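Local coordinates for methyltransferase domain-containing protein (Serratia marcescens, PDB 7CLU), which catalyses SAM-dependent O-methylation in the prodigiosin synthetic pathway, recognising its substrate by induced fit, at the interface of chains A and B. Coordinates in Å, arbitrary orientation; residue numbers count along the deposited sequence, not the author numbering. Chains: chain A/B, Methyltransferase domain-containing protein.

The interface of chains A and B. Residues chain A 114, 117, 292-293, 296, 302-303; chain B 53-54, 56-57, 60.
B:Gln56 reaches into chain A tip first. Its chain is extended beyond CG (chi2 175°), which carries the amide in between A:Ile303 on one side and A:Leu293 and A:Leu296 on the other. The amide NE2 gives a hydrogen bond to the hydroxyl OG of A:Ser292 at 3.0 Å. The acceptor lies close to the amide plane, and the bond is fairly straight, 157° at the hydrogen. At the other end of the amide, a water stands 2.7 Å from B:Gln56 OE1 and joins it to the carboxylate OD1 of A:Asp117. Hydroxyl and water together would hold the amide with nitrogen towards A:Ser292 and oxygen towards A:Asp117. The methyl CD1 of A:Ile303 lies over one face of the amide, 3.6 Å from B:Gln56 CD. A:Leu296 sits on the opposite face, tilted from it, with CB 4.0 Å from B:Gln56 NE2. A:Leu293 runs antiparallel to the glutamine chain. Its CD2 touches B:Gln56 CB, and its CD1 meets B:Ala60 CB, both at 3.8 Å. B:Ser53 OG donates to the backbone O of A:Val114 at 2.7 Å, in the carbonyl plane and on a lone pair. The patch sets helix 51-63 of the dimerisation domain of chain B against helices 110-116 and 286-298 of chain A and the loop residues A:Asp117 and A:Ile303. It is one part of the two-fold dimer interface, with its centre about 10 Å from A:His247, the predicted proton acceptor.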
# COMPACT_ATOMS: atom_id res chain seq x y z
N VAL A 114 7.51 15.52 2.38
CA VAL A 114 8.42 15.95 1.32
C VAL A 114 8.46 17.47 1.26
O VAL A 114 9.51 18.07 1.00
CB VAL A 114 8.01 15.34 -0.03
CG1 VAL A 114 8.92 15.85 -1.14
CG2 VAL A 114 8.08 13.81 0.03
N ASP A 117 10.56 18.23 4.50
CA ASP A 117 11.65 17.33 4.86
C ASP A 117 11.69 17.07 6.36
O ASP A 117 12.69 17.28 7.04
CB ASP A 117 12.99 17.85 4.36
CG ASP A 117 14.12 16.87 4.62
OD1 ASP A 117 13.88 15.64 4.53
OD2 ASP A 117 15.24 17.32 4.94
N SER A 292 13.76 4.63 2.18
CA SER A 292 14.23 5.99 2.44
C SER A 292 13.06 6.92 2.75
O SER A 292 13.12 7.71 3.71
CB SER A 292 15.01 6.50 1.23
OG SER A 292 15.89 7.55 1.59
N LEU A 293 11.99 6.84 1.95
CA LEU A 293 10.80 7.64 2.21
C LEU A 293 10.17 7.27 3.55
O LEU A 293 9.64 8.13 4.26
CB LEU A 293 9.79 7.47 1.08
CG LEU A 293 10.08 8.17 -0.25
CD1 LEU A 293 8.97 7.90 -1.29
CD2 LEU A 293 10.24 9.68 -0.02
N LEU A 296 11.95 9.09 6.06
CA LEU A 296 11.58 10.50 6.02
C LEU A 296 10.34 10.76 6.86
O LEU A 296 10.31 11.70 7.67
CB LEU A 296 11.35 10.93 4.57
CG LEU A 296 10.64 12.26 4.34
CD1 LEU A 296 11.54 13.40 4.84
CD2 LEU A 296 10.33 12.44 2.85
N GLY A 302 16.47 10.09 9.24
CA GLY A 302 16.92 8.89 8.56
C GLY A 302 16.76 9.00 7.05
O GLY A 302 15.88 9.69 6.53
N ILE A 303 17.62 8.25 6.35
CA ILE A 303 17.76 8.30 4.90
C ILE A 303 18.61 7.11 4.46
O ILE A 303 19.41 6.59 5.25
CB ILE A 303 18.40 9.63 4.46
CG1 ILE A 303 18.28 9.84 2.95
CG2 ILE A 303 19.87 9.71 4.88
CD1 ILE A 303 18.22 11.33 2.52
N SER B 53 14.47 16.03 0.55
CA SER B 53 13.23 15.25 0.57
C SER B 53 12.69 15.03 -0.84
O SER B 53 12.17 13.95 -1.15
CB SER B 53 12.19 15.92 1.46
OG SER B 53 12.06 17.30 1.14
N THR B 54 12.79 16.04 -1.70
CA THR B 54 12.35 15.86 -3.09
C THR B 54 13.19 14.78 -3.77
O THR B 54 12.66 13.95 -4.52
CB THR B 54 12.44 17.18 -3.86
OG1 THR B 54 11.82 18.22 -3.10
CG2 THR B 54 11.75 17.05 -5.20
N GLN B 56 14.61 12.18 -2.40
CA GLN B 56 14.10 10.89 -1.96
C GLN B 56 12.86 10.47 -2.75
O GLN B 56 12.74 9.31 -3.15
CB GLN B 56 13.78 10.92 -0.47
CG GLN B 56 15.02 11.08 0.38
CD GLN B 56 14.69 11.23 1.84
OE1 GLN B 56 14.48 12.34 2.34
NE2 GLN B 56 14.65 10.10 2.55
N LEU B 57 11.91 11.39 -2.94
CA LEU B 57 10.72 11.04 -3.72
C LEU B 57 11.08 10.80 -5.19
O LEU B 57 10.51 9.90 -5.82
CB LEU B 57 9.66 12.13 -3.59
CG LEU B 57 8.36 11.92 -4.37
CD1 LEU B 57 7.73 10.54 -4.06
CD2 LEU B 57 7.39 13.06 -4.10
N ALA B 60 12.65 7.29 -5.52
CA ALA B 60 11.66 6.22 -5.47
C ALA B 60 10.88 6.12 -6.77
O ALA B 60 10.53 5.02 -7.22
CB ALA B 60 10.72 6.41 -4.29
O HOH W 1 15.40 13.63 4.54